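Local structure of TIGR00725 family protein (Thermotoga maritima, 1RCU) at residues A[29-34]-A[126-131]; A[110-115]-A[132-137]; A[48-53]-A[180-185]; A[23-28]-A[58-63]; A[73-78]-A[95-100]. The protein is of unknown function but belongs to the SLOG group of Rossmann-like proteins, relatives of which are thought to bind nucleotides or nucleotide-derived compounds. All coordinates share one frame; numbering follows the deposited sequence.

In the fold
All five contacts belong to one Rossmann-like domain with a parallel sheet. Interaction 4 pairs two central strands, interactions 2 and 3 pair helices that flank the sheet, interaction 5 sets a loop on a helix, and interaction 1 brings a turn to the end of strand 25-30, about 18 Å centre to centre from interaction 4. Interaction 2 shares helix 129-140 with interaction 1 and touches it, Val29 CB approaching Glu134 OE1 to 3.1 Å. Interactions 3 and 5 pack on the sheet face away from interaction 2. Interactions 4 and 5 meet where Asn63 ND2 lies 2.9 Å from Ser74 OG, a probable hydrogen bond. By analogy with relatives, the glycine-rich turn of interaction 1 may lie near a nucleotide site.

Interaction 1. Residues A[29-34]-A[126-131]; sequences VGYSGP and GGEIGT
A glycine-rich turn that leads from strand 121-125 into helix 129-140 lies against the end of strand 25-30, and Tyr31 is spread over its backbone. Gly127 N stands 3.0 Å above the plane of the Tyr31 ring, over its centre, and Gly126 C lies over the same face. Gly127 CA makes a CH-pi contact, 3.8 Å from the centroid of the Tyr31 ring. A beta carbon on Gly126 would run into Tyr31 CE2, so its absence lets the ring lie this close; on Gly127 it would instead strike Thr131 CB of the same segment. Gly126 also has positive phi, a conformation glycine adopts easily. The sequence GGEIGT resembles the glycine-rich signature of LOG-type proteins, where the turn after a Rossmann strand borders the nucleotide site; a similar role here is plausible but unproven. At the edge of the tyrosine ring, in its plane, Glu128 OE2 comes 3.4 Å from Tyr31 CE1, the carboxylate turned 43° from the ring. Glu128 occupies the N-cap position, and its bent chain carries the other oxygen, OE1, to Asn170 N of the second subunit, so this turn is tied into the assembly. Thr131, in the first turn of the helix, works with both its branches. CG2 is anti to the backbone N and meets Val29 CG2 at 3.7 Å. OG1 lies 3.2 Å from Gly30 O, at an angle too poor for a hydrogen bond.

Interaction 2. Residues A[110-115]-A[132-137]; sequences MRSFVL and AIEILG
Ser112 and Glu134 meet at the shortest approach between these helices, with Ser112 OG 2.6 Å from Glu134 OE2. Phe108 O, one turn back, also lies within hydrogen-bonding reach of the hydroxyl, and its single proton may serve either oxygen. The glutamate CG sits beside its backbone N (chi1 -65°), and the extended chain beyond it passes Ser112 CB before the carboxylate reaches OG. The next residue, Phe113, brings CE1 to within 3.6 Å of Gly137 CA. A beta carbon at Gly137 would collide with that ring atom, so a residue with no side chain suits the place. The other side of the ring tip, CE2, meets Ile133 CG2 at 4.1 Å, the two side chains crossing at about a right angle. Next to the carboxylate, Arg111 NH2 is 4.3 Å from Glu134 OE2, but the oxygen lies well out of the guanidinium plane and no N-H points at it; NH2 bonds instead to Phe108 O. With an alanine at Glu134, Ser112 OG would probably lose this acceptor and be left with Phe108 O, and Arg111 would lose a nearby opposite charge. The segment axes approach to 10.0 Å and cross at -40°. Both helices pack on strand 25-30, Leu115 touching Val27 and Val29 while Glu134 touches Val29, and helix 129-140 continues into the subunit interface, where Leu136 meets its counterpart on the second subunit.

Interaction 3. Residues A[48-53]-A[180-185]; sequences LELGRT and WTVEEA
A single valine, Val182 at the start of helix 182-190, fits against one flank of helix 44-56 in a helix-to-helix packing contact with no hydrogen bond across it. A compact branched residue suits the place because each methyl has its own neighbour. CG1, anti to the backbone N (chi1 -179°), points at the helix backbone and comes 3.6 Å from Leu50 CA, with Leu50 CD1 beside it at 4.1 Å. CG2 turns to Glu49, whose OE1 lies 3.1 Å from Val182 CG2. The extended glutamate chain slides past the valine in the opposite direction, so its methylenes and carboxylate form the outer border of the contact. Thr53 completes the seat with OG1 3.9 Å from Val182 CG1. That hydroxyl is turned back to its own helix, donating to Glu49 O at 2.7 Å from above the carbonyl plane, while Thr53 N reaches the same oxygen from the opposite face. Two donors thus hold Glu49 O, and the threonine presents an already bonded oxygen to the apolar methyl. Ahead of Val182, Trp180 N donates to Glu184 OE1 at 3.2 Å, tying the approach to the helix to its first turn. Beneath the contact, Leu50 reaches Val123 and Ile125 of strand 121-125 and Val73 of helix 68-79, whereas Ala185 rests on Ala179 of strand 176-179.

Interaction 4. Residues A[23-28]-A[58-63]; sequences MKKVVV and GYLVFN
Leu60 N donates to Lys24 O at 2.9 Å, the shortest bond of a ladder that continues in parallel register. Val26 N returns to Leu60 O, Phe62 N to Val26 O and Val28 N to Phe62 O, each at 3.0 Å, so the two strands alternate as donors. CA-H groups fill in between, such as Val27 CA, 3.3 Å from Phe62 O. The strand segments are twisted by 30°. On the face of Lys25, Val27, Leu60 and Phe62, the extended lysine chain passes obliquely by the phenylalanine ring, its CD 3.5 Å from Phe62 CE1, while Val27 CG2 packs on Phe62 CB at 3.7 Å. A long aliphatic chain with a charged end suits this place, since Lys25 NZ carries on to Ala101 O of the fourth subunit. The other face, with Val26, Val28 and Val61, is apolar and is roofed by Leu54 of helix 44-56. Toward the start of the strands Lys24 and Tyr59 lie side by side, Lys24 CB at the ring edge, 3.5 Å from Tyr59 CD1. At the far end Asn63 CB packs against Val28 O, and the asparagine amide bonds to Gly65 N through OD1 and to Ser74 through ND2. Gly58, whose positive phi suits a residue without a beta carbon, closes helix 44-56 in a Schellman motif and releases the chain into strand 60-63. Strand, helix and adjacent parallel strand form a beta-alpha-beta crossover, the repeating unit of Rossmann-like folds.

Interaction 5. Residues A[73-78]-A[95-100]; sequences VSQGVR and NPYLSV
One face of the Tyr97 ring lies on Gln75, whose CB makes a CH-pi contact 3.8 Å from the ring centroid, only 3° off the normal. The two side chains run side by side in the same direction. With CG anti to the backbone N (chi1 -174°) and the chain extended beyond, the glutamine follows the ring out to its hydroxyl, where Gln75 OE1 is 3.3 Å from Tyr97 OH. Its amide is turned 44° from the ring, and NE2 bonds to Glu79 OE2. A phenol suits this half-exposed place, its flat face covering the helix and its hydroxyl beside the amide of Gln75. The tyrosine sits in the loop that joins strands 84-88 and 100-103 and crosses helix 68-79 here. An Asx turn shapes that loop: Tyr97 N donates to Asn95 OD1 at 2.9 Å, in the carbonyl plane. With an alanine at Tyr97, the Gln75 methylenes would probably lose their cover and leave the loop less closely seated on the helix. At the base of the ring, Ser74 CB packs 3.8 Å from Tyr97 CB. The small serine lets the loop come near, and Leu98 CD2 approaches Ser74 OG to 4.1 Å, while that hydroxyl is bonded to Met70 O.

Interaction 1. Residues A[29-34]-A[126-131]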
# COMPACT_ATOMS: atom_id res chain seq x y z
N VAL A 29 -13.20 15.12 6.23
CA VAL A 29 -12.29 14.59 7.23
C VAL A 29 -12.44 15.39 8.53
O VAL A 29 -12.86 16.54 8.52
CB VAL A 29 -10.82 14.65 6.74
CG1 VAL A 29 -10.67 13.87 5.44
CG2 VAL A 29 -10.40 16.08 6.53
N GLY A 30 -12.09 14.77 9.65
CA GLY A 30 -12.19 15.44 10.94
C GLY A 30 -11.89 14.53 12.11
O GLY A 30 -11.49 13.40 11.93
N TYR A 31 -12.11 15.04 13.33
CA TYR A 31 -11.85 14.27 14.55
C TYR A 31 -12.46 12.89 14.53
O TYR A 31 -13.50 12.67 13.91
CB TYR A 31 -12.47 14.96 15.77
CG TYR A 31 -11.90 16.28 16.20
CD1 TYR A 31 -10.61 16.40 16.73
CD2 TYR A 31 -12.72 17.41 16.20
CE1 TYR A 31 -10.15 17.62 17.27
CE2 TYR A 31 -12.29 18.62 16.73
CZ TYR A 31 -11.02 18.72 17.26
OH TYR A 31 -10.64 19.94 17.76
N SER A 32 -11.80 11.96 15.21
CA SER A 32 -12.34 10.62 15.36
C SER A 32 -12.63 10.58 16.86
O SER A 32 -12.51 11.60 17.53
CB SER A 32 -11.34 9.53 14.95
OG SER A 32 -10.14 9.60 15.72
N GLY A 33 -13.03 9.43 17.39
CA GLY A 33 -13.32 9.38 18.82
C GLY A 33 -14.81 9.33 19.12
O GLY A 33 -15.63 9.46 18.22
N PRO A 34 -15.19 9.16 20.40
CA PRO A 34 -16.63 9.09 20.69
C PRO A 34 -17.42 10.33 20.32
O PRO A 34 -17.08 11.46 20.66
CB PRO A 34 -16.66 8.79 22.18
CG PRO A 34 -15.54 9.61 22.68
CD PRO A 34 -14.44 9.36 21.65
N GLY A 126 -12.45 20.28 12.48
CA GLY A 126 -11.66 19.95 13.66
C GLY A 126 -10.48 19.10 13.29
O GLY A 126 -9.71 19.46 12.40
N GLY A 127 -10.32 17.98 14.00
CA GLY A 127 -9.25 17.05 13.68
C GLY A 127 -7.91 17.12 14.37
O GLY A 127 -7.40 18.20 14.73
N GLU A 128 -7.33 15.94 14.55
CA GLU A 128 -6.02 15.80 15.15
C GLU A 128 -5.03 15.48 14.03
O GLU A 128 -5.28 15.78 12.86
CB GLU A 128 -6.02 14.70 16.23
CG GLU A 128 -6.85 15.01 17.49
CD GLU A 128 -6.44 16.30 18.21
OE1 GLU A 128 -5.27 16.75 18.06
OE2 GLU A 128 -7.27 16.86 18.95
N ILE A 129 -3.91 14.87 14.38
CA ILE A 129 -2.87 14.61 13.39
C ILE A 129 -3.35 13.96 12.09
O ILE A 129 -2.92 14.33 10.99
CB ILE A 129 -1.70 13.81 14.01
CG1 ILE A 129 -0.47 14.00 13.13
CG2 ILE A 129 -2.05 12.35 14.15
CD1 ILE A 129 0.06 15.44 13.13
N GLY A 130 -4.26 13.00 12.19
CA GLY A 130 -4.76 12.35 11.00
C GLY A 130 -5.36 13.32 10.00
O GLY A 130 -5.08 13.27 8.79
N THR A 131 -6.19 14.21 10.51
CA THR A 131 -6.86 15.19 9.68
C THR A 131 -5.85 16.16 9.07
O THR A 131 -6.02 16.67 7.94
CB THR A 131 -7.92 15.94 10.52
OG1 THR A 131 -8.88 14.99 11.02
CG2 THR A 131 -8.65 16.99 9.68

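Interaction 2. Residues A[110-115]-A[132-137]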
# COMPACT_ATOMS: atom_id res chain seq x y z
N MSE A 110 -2.15 5.50 5.09
CA MSE A 110 -2.29 5.05 3.71
C MSE A 110 -3.75 4.96 3.31
O MSE A 110 -4.11 5.27 2.18
CB MSE A 110 -1.55 3.73 3.54
CG MSE A 110 -0.05 3.92 3.67
SE MSE A 110 1.01 2.37 3.37
CE MSE A 110 0.15 1.19 4.66
N ARG A 111 -4.60 4.55 4.24
CA ARG A 111 -6.04 4.46 4.00
C ARG A 111 -6.51 5.87 3.60
O ARG A 111 -7.36 6.04 2.73
CB ARG A 111 -6.75 4.02 5.29
CG ARG A 111 -8.28 4.00 5.26
CD ARG A 111 -8.95 5.28 5.76
NE ARG A 111 -8.13 5.98 6.73
CZ ARG A 111 -8.54 6.37 7.93
NH1 ARG A 111 -9.79 6.13 8.32
NH2 ARG A 111 -7.71 7.02 8.73
N SER A 112 -5.93 6.87 4.26
CA SER A 112 -6.25 8.27 4.00
C SER A 112 -5.89 8.67 2.57
O SER A 112 -6.61 9.43 1.92
CB SER A 112 -5.49 9.18 4.97
OG SER A 112 -6.02 9.11 6.27
N PHE A 113 -4.77 8.16 2.08
CA PHE A 113 -4.39 8.51 0.73
C PHE A 113 -5.25 7.86 -0.33
O PHE A 113 -5.40 8.43 -1.40
CB PHE A 113 -2.89 8.26 0.53
CG PHE A 113 -2.06 9.34 1.13
CD1 PHE A 113 -2.00 10.60 0.53
CD2 PHE A 113 -1.47 9.16 2.37
CE1 PHE A 113 -1.37 11.66 1.16
CE2 PHE A 113 -0.84 10.21 3.01
CZ PHE A 113 -0.79 11.47 2.41
N VAL A 114 -5.84 6.71 -0.04
CA VAL A 114 -6.72 6.14 -1.05
C VAL A 114 -8.07 6.85 -0.91
O VAL A 114 -8.86 6.91 -1.85
CB VAL A 114 -6.90 4.59 -0.95
CG1 VAL A 114 -6.04 4.04 0.15
CG2 VAL A 114 -8.35 4.25 -0.76
N LEU A 115 -8.31 7.41 0.27
CA LEU A 115 -9.55 8.14 0.55
C LEU A 115 -9.51 9.44 -0.25
O LEU A 115 -10.50 9.84 -0.86
CB LEU A 115 -9.63 8.45 2.04
CG LEU A 115 -10.88 8.99 2.73
CD1 LEU A 115 -10.50 10.23 3.47
CD2 LEU A 115 -11.99 9.26 1.74
N ALA A 132 -4.77 16.41 9.81
CA ALA A 132 -3.72 17.30 9.35
C ALA A 132 -3.00 16.67 8.15
O ALA A 132 -2.72 17.34 7.16
CB ALA A 132 -2.75 17.57 10.48
N ILE A 133 -2.71 15.38 8.26
CA ILE A 133 -2.03 14.65 7.21
C ILE A 133 -2.90 14.61 5.97
O ILE A 133 -2.41 14.70 4.84
CB ILE A 133 -1.71 13.20 7.67
CG1 ILE A 133 -0.66 13.24 8.78
CG2 ILE A 133 -1.23 12.36 6.49
CD1 ILE A 133 -0.39 11.89 9.41
N GLU A 134 -4.21 14.47 6.18
CA GLU A 134 -5.16 14.44 5.07
C GLU A 134 -5.28 15.79 4.37
O GLU A 134 -5.40 15.84 3.15
CB GLU A 134 -6.53 13.95 5.57
CG GLU A 134 -6.45 12.51 6.03
CD GLU A 134 -7.68 12.03 6.75
OE1 GLU A 134 -8.35 12.85 7.42
OE2 GLU A 134 -7.98 10.83 6.66
N ILE A 135 -5.27 16.88 5.14
CA ILE A 135 -5.37 18.22 4.60
C ILE A 135 -4.12 18.47 3.73
O ILE A 135 -4.22 18.93 2.60
CB ILE A 135 -5.47 19.29 5.75
CG1 ILE A 135 -6.84 19.18 6.44
CG2 ILE A 135 -5.26 20.68 5.19
CD1 ILE A 135 -6.93 19.98 7.75
N LEU A 136 -2.94 18.16 4.28
CA LEU A 136 -1.69 18.36 3.55
C LEU A 136 -1.61 17.43 2.34
O LEU A 136 -1.14 17.84 1.26
CB LEU A 136 -0.48 18.12 4.48
CG LEU A 136 0.13 19.37 5.16
CD1 LEU A 136 -0.93 20.19 5.86
CD2 LEU A 136 1.20 18.93 6.16
N GLY A 137 -2.08 16.20 2.54
CA GLY A 137 -2.08 15.21 1.48
C GLY A 137 -2.98 15.65 0.34
O GLY A 137 -2.60 15.54 -0.82

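Interaction 3. Residues A[48-53]-A[180-185]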
# COMPACT_ATOMS: atom_id res chain seq x y z
N LEU A 48 -23.92 17.56 11.31
CA LEU A 48 -25.20 17.10 10.78
C LEU A 48 -25.67 18.00 9.66
O LEU A 48 -26.22 17.52 8.67
CB LEU A 48 -26.29 17.08 11.86
CG LEU A 48 -26.30 15.98 12.93
CD1 LEU A 48 -27.48 16.23 13.88
CD2 LEU A 48 -26.40 14.62 12.28
N GLU A 49 -25.46 19.32 9.80
CA GLU A 49 -25.89 20.23 8.75
C GLU A 49 -25.07 19.96 7.50
O GLU A 49 -25.62 19.92 6.41
CB GLU A 49 -25.73 21.70 9.13
CG GLU A 49 -26.35 22.63 8.06
CD GLU A 49 -26.00 24.11 8.25
OE1 GLU A 49 -25.23 24.43 9.18
OE2 GLU A 49 -26.49 24.94 7.45
N LEU A 50 -23.77 19.77 7.66
CA LEU A 50 -22.90 19.52 6.52
C LEU A 50 -23.33 18.28 5.77
O LEU A 50 -23.43 18.29 4.54
CB LEU A 50 -21.44 19.38 6.98
CG LEU A 50 -20.48 18.98 5.84
CD1 LEU A 50 -20.49 20.06 4.78
CD2 LEU A 50 -19.07 18.79 6.36
N GLY A 51 -23.61 17.21 6.51
CA GLY A 51 -24.02 15.95 5.92
C GLY A 51 -25.33 16.02 5.17
O GLY A 51 -25.44 15.52 4.04
N ARG A 52 -26.32 16.64 5.79
CA ARG A 52 -27.63 16.77 5.18
C ARG A 52 -27.56 17.63 3.92
O ARG A 52 -28.11 17.28 2.88
CB ARG A 52 -28.59 17.40 6.19
CG ARG A 52 -28.75 16.61 7.46
CD ARG A 52 -29.98 17.12 8.17
NE ARG A 52 -30.22 16.48 9.45
CZ ARG A 52 -30.06 17.09 10.63
NH1 ARG A 52 -29.65 18.34 10.68
NH2 ARG A 52 -30.35 16.44 11.74
N THR A 53 -26.87 18.75 4.03
CA THR A 53 -26.74 19.67 2.91
C THR A 53 -26.05 19.02 1.72
O THR A 53 -26.43 19.27 0.57
CB THR A 53 -25.96 20.90 3.31
OG1 THR A 53 -26.57 21.51 4.45
CG2 THR A 53 -25.94 21.91 2.14
N TRP A 180 -16.80 29.84 7.07
CA TRP A 180 -17.18 29.87 8.48
C TRP A 180 -18.58 29.35 8.69
O TRP A 180 -19.13 29.47 9.78
CB TRP A 180 -17.09 31.29 9.03
CG TRP A 180 -15.69 31.78 9.07
CD1 TRP A 180 -14.96 32.29 8.02
CD2 TRP A 180 -14.81 31.75 10.19
NE1 TRP A 180 -13.67 32.58 8.44
CE2 TRP A 180 -13.57 32.26 9.77
CE3 TRP A 180 -14.96 31.33 11.52
CZ2 TRP A 180 -12.48 32.36 10.63
CZ3 TRP A 180 -13.87 31.44 12.39
CH2 TRP A 180 -12.65 31.95 11.94
N THR A 181 -19.15 28.75 7.67
CA THR A 181 -20.51 28.26 7.76
C THR A 181 -20.73 27.14 6.77
O THR A 181 -20.09 27.12 5.72
CB THR A 181 -21.47 29.43 7.47
OG1 THR A 181 -22.13 29.80 8.68
CG2 THR A 181 -22.48 29.08 6.42
N VAL A 182 -21.61 26.20 7.10
CA VAL A 182 -21.88 25.10 6.18
C VAL A 182 -22.38 25.68 4.86
O VAL A 182 -21.93 25.28 3.78
CB VAL A 182 -22.93 24.12 6.74
CG1 VAL A 182 -23.17 22.98 5.76
CG2 VAL A 182 -22.46 23.57 8.07
N GLU A 183 -23.30 26.63 4.95
CA GLU A 183 -23.85 27.24 3.75
C GLU A 183 -22.73 27.86 2.91
O GLU A 183 -22.75 27.80 1.68
CB GLU A 183 -24.90 28.28 4.11
CG GLU A 183 -25.66 28.82 2.91
CD GLU A 183 -26.79 29.74 3.31
OE1 GLU A 183 -26.51 30.87 3.76
OE2 GLU A 183 -27.96 29.33 3.16
N GLU A 184 -21.75 28.46 3.59
CA GLU A 184 -20.63 29.08 2.90
C GLU A 184 -19.79 28.00 2.23
O GLU A 184 -19.36 28.15 1.09
CB GLU A 184 -19.77 29.87 3.90
CG GLU A 184 -18.83 30.88 3.25
CD GLU A 184 -18.04 31.66 4.28
OE1 GLU A 184 -18.56 31.89 5.40
OE2 GLU A 184 -16.90 32.07 3.96
N ALA A 185 -19.58 26.89 2.94
CA ALA A 185 -18.80 25.76 2.44
C ALA A 185 -19.33 25.17 1.13
O ALA A 185 -18.60 25.03 0.15
CB ALA A 185 -18.73 24.66 3.50

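Interaction 4. Residues A[23-28]-A[58-63]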
# COMPACT_ATOMS: atom_id res chain seq x y z
N MSE A 23 -22.92 12.69 -8.72
CA MSE A 23 -21.71 12.66 -9.61
C MSE A 23 -20.48 13.26 -8.95
O MSE A 23 -19.40 12.67 -8.99
CB MSE A 23 -22.01 13.39 -10.92
CG MSE A 23 -22.83 14.67 -10.75
SE MSE A 23 -23.17 15.62 -12.43
CE MSE A 23 -21.33 15.92 -12.98
N LYS A 24 -20.64 14.44 -8.36
CA LYS A 24 -19.54 15.14 -7.69
C LYS A 24 -19.24 14.50 -6.34
O LYS A 24 -20.14 14.31 -5.51
CB LYS A 24 -19.87 16.61 -7.49
CG LYS A 24 -18.65 17.49 -7.34
CD LYS A 24 -19.02 18.96 -7.45
CE LYS A 24 -18.11 19.71 -8.41
NZ LYS A 24 -18.59 21.11 -8.63
N LYS A 25 -17.97 14.18 -6.11
CA LYS A 25 -17.55 13.54 -4.88
C LYS A 25 -16.84 14.46 -3.89
O LYS A 25 -15.82 15.06 -4.21
CB LYS A 25 -16.60 12.39 -5.20
CG LYS A 25 -17.20 11.16 -5.85
CD LYS A 25 -16.12 10.10 -5.93
CE LYS A 25 -16.58 8.81 -6.62
NZ LYS A 25 -15.54 7.73 -6.62
N VAL A 26 -17.37 14.56 -2.67
CA VAL A 26 -16.69 15.37 -1.67
C VAL A 26 -16.26 14.47 -0.52
O VAL A 26 -17.03 13.63 -0.02
CB VAL A 26 -17.53 16.57 -1.14
CG1 VAL A 26 -18.45 17.08 -2.23
CG2 VAL A 26 -18.29 16.20 0.11
N VAL A 27 -15.01 14.63 -0.12
CA VAL A 27 -14.44 13.88 0.97
C VAL A 27 -14.45 14.79 2.20
O VAL A 27 -14.06 15.95 2.10
CB VAL A 27 -12.98 13.46 0.61
CG1 VAL A 27 -12.19 13.13 1.86
CG2 VAL A 27 -12.99 12.26 -0.35
N VAL A 28 -14.93 14.28 3.33
CA VAL A 28 -14.93 15.08 4.55
C VAL A 28 -14.07 14.36 5.58
O VAL A 28 -14.18 13.14 5.76
CB VAL A 28 -16.38 15.34 5.13
CG1 VAL A 28 -17.30 15.85 4.03
CG2 VAL A 28 -16.94 14.09 5.75
N GLY A 58 -27.10 16.57 -3.70
CA GLY A 58 -26.76 15.46 -4.58
C GLY A 58 -25.32 15.01 -4.69
O GLY A 58 -24.99 14.27 -5.62
N TYR A 59 -24.45 15.44 -3.78
CA TYR A 59 -23.04 15.04 -3.80
C TYR A 59 -22.86 13.65 -3.18
O TYR A 59 -23.58 13.27 -2.25
CB TYR A 59 -22.16 16.03 -3.02
CG TYR A 59 -22.19 17.46 -3.52
CD1 TYR A 59 -21.83 17.77 -4.83
CD2 TYR A 59 -22.59 18.50 -2.68
CE1 TYR A 59 -21.87 19.08 -5.31
CE2 TYR A 59 -22.63 19.83 -3.14
CZ TYR A 59 -22.27 20.11 -4.46
OH TYR A 59 -22.31 21.41 -4.90
N LEU A 60 -21.89 12.90 -3.70
CA LEU A 60 -21.56 11.58 -3.18
C LEU A 60 -20.51 11.81 -2.08
O LEU A 60 -19.44 12.35 -2.36
CB LEU A 60 -21.00 10.70 -4.30
CG LEU A 60 -20.64 9.28 -3.91
CD1 LEU A 60 -21.82 8.61 -3.22
CD2 LEU A 60 -20.23 8.53 -5.16
N VAL A 61 -20.81 11.40 -0.84
CA VAL A 61 -19.89 11.63 0.26
C VAL A 61 -18.98 10.47 0.67
O VAL A 61 -19.41 9.33 0.79
CB VAL A 61 -20.66 12.15 1.51
CG1 VAL A 61 -19.69 12.53 2.63
CG2 VAL A 61 -21.51 13.38 1.13
N PHE A 62 -17.70 10.79 0.86
CA PHE A 62 -16.68 9.81 1.29
C PHE A 62 -16.02 10.30 2.57
O PHE A 62 -15.80 11.50 2.74
CB PHE A 62 -15.56 9.68 0.26
CG PHE A 62 -15.90 8.86 -0.93
CD1 PHE A 62 -16.79 9.34 -1.88
CD2 PHE A 62 -15.33 7.61 -1.10
CE1 PHE A 62 -17.11 8.58 -2.99
CE2 PHE A 62 -15.64 6.82 -2.22
CZ PHE A 62 -16.54 7.31 -3.17
N ASN A 63 -15.68 9.35 3.44
CA ASN A 63 -14.99 9.67 4.68
C ASN A 63 -14.24 8.45 5.22
O ASN A 63 -14.43 7.34 4.73
CB ASN A 63 -15.97 10.22 5.73
CG ASN A 63 -17.06 9.24 6.10
OD1 ASN A 63 -16.79 8.11 6.48
ND2 ASN A 63 -18.30 9.69 5.99

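Interaction 5. Residues A[73-78]-A[95-100]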
# COMPACT_ATOMS: atom_id res chain seq x y z
N VAL A 73 -21.38 13.22 10.22
CA VAL A 73 -21.60 13.68 8.86
C VAL A 73 -22.35 12.58 8.12
O VAL A 73 -23.27 12.86 7.34
CB VAL A 73 -20.26 14.00 8.18
CG1 VAL A 73 -20.40 13.96 6.68
CG2 VAL A 73 -19.80 15.40 8.62
N SER A 74 -21.97 11.33 8.37
CA SER A 74 -22.64 10.22 7.72
C SER A 74 -24.12 10.14 8.11
O SER A 74 -24.99 9.94 7.28
CB SER A 74 -21.92 8.93 8.07
OG SER A 74 -20.58 8.98 7.63
N GLN A 75 -24.39 10.31 9.40
CA GLN A 75 -25.77 10.28 9.89
C GLN A 75 -26.56 11.34 9.12
O GLN A 75 -27.67 11.10 8.67
CB GLN A 75 -25.82 10.59 11.38
CG GLN A 75 -27.19 10.44 12.02
CD GLN A 75 -27.20 10.97 13.45
OE1 GLN A 75 -26.38 10.56 14.28
NE2 GLN A 75 -28.12 11.89 13.74
N GLY A 76 -25.95 12.51 8.98
CA GLY A 76 -26.61 13.59 8.28
C GLY A 76 -26.90 13.28 6.83
O GLY A 76 -27.95 13.67 6.30
N VAL A 77 -25.99 12.57 6.18
CA VAL A 77 -26.17 12.23 4.78
C VAL A 77 -27.30 11.21 4.64
O VAL A 77 -28.19 11.36 3.80
CB VAL A 77 -24.88 11.65 4.17
CG1 VAL A 77 -25.16 11.20 2.74
CG2 VAL A 77 -23.77 12.68 4.19
N ARG A 78 -27.27 10.18 5.48
CA ARG A 78 -28.30 9.14 5.42
C ARG A 78 -29.66 9.70 5.81
O ARG A 78 -30.68 9.35 5.23
CB ARG A 78 -27.95 7.98 6.34
CG ARG A 78 -26.71 7.25 5.92
CD ARG A 78 -26.88 6.56 4.58
NE ARG A 78 -26.92 5.11 4.72
CZ ARG A 78 -28.04 4.40 4.78
NH1 ARG A 78 -28.00 3.08 4.91
NH2 ARG A 78 -29.20 5.02 4.69
N ASN A 95 -18.71 3.11 10.98
CA ASN A 95 -19.85 3.60 11.72
C ASN A 95 -21.12 3.01 11.09
O ASN A 95 -21.11 2.64 9.92
CB ASN A 95 -19.85 5.14 11.73
CG ASN A 95 -20.11 5.74 10.35
OD1 ASN A 95 -21.18 5.57 9.78
ND2 ASN A 95 -19.12 6.46 9.82
N PRO A 96 -22.21 2.91 11.86
CA PRO A 96 -23.47 2.35 11.35
C PRO A 96 -24.32 3.17 10.38
O PRO A 96 -25.50 2.86 10.19
CB PRO A 96 -24.23 2.01 12.63
CG PRO A 96 -23.84 3.13 13.53
CD PRO A 96 -22.33 3.21 13.30
N TYR A 97 -23.75 4.18 9.75
CA TYR A 97 -24.54 4.98 8.81
C TYR A 97 -23.98 4.90 7.41
O TYR A 97 -24.49 5.53 6.50
CB TYR A 97 -24.57 6.43 9.25
CG TYR A 97 -25.17 6.64 10.62
CD1 TYR A 97 -26.56 6.60 10.81
CD2 TYR A 97 -24.35 6.90 11.72
CE1 TYR A 97 -27.11 6.80 12.07
CE2 TYR A 97 -24.89 7.09 12.98
CZ TYR A 97 -26.26 7.05 13.15
OH TYR A 97 -26.78 7.24 14.41
N LEU A 98 -22.93 4.10 7.23
CA LEU A 98 -22.30 3.97 5.94
C LEU A 98 -23.19 3.25 4.92
O LEU A 98 -23.73 2.17 5.20
CB LEU A 98 -20.96 3.25 6.08
CG LEU A 98 -19.87 3.95 6.89
CD1 LEU A 98 -18.66 3.04 6.98
CD2 LEU A 98 -19.51 5.28 6.26
N SER A 99 -23.36 3.85 3.74
CA SER A 99 -24.16 3.23 2.70
C SER A 99 -23.37 2.02 2.23
O SER A 99 -23.93 0.98 1.95
CB SER A 99 -24.37 4.19 1.53
OG SER A 99 -25.07 5.35 1.93
N VAL A 100 -22.06 2.19 2.14
CA VAL A 100 -21.15 1.15 1.72
C VAL A 100 -19.91 1.32 2.59
O VAL A 100 -19.46 2.45 2.79
CB VAL A 100 -20.70 1.34 0.24
CG1 VAL A 100 -19.59 0.36 -0.12
CG2 VAL A 100 -21.90 1.18 -0.68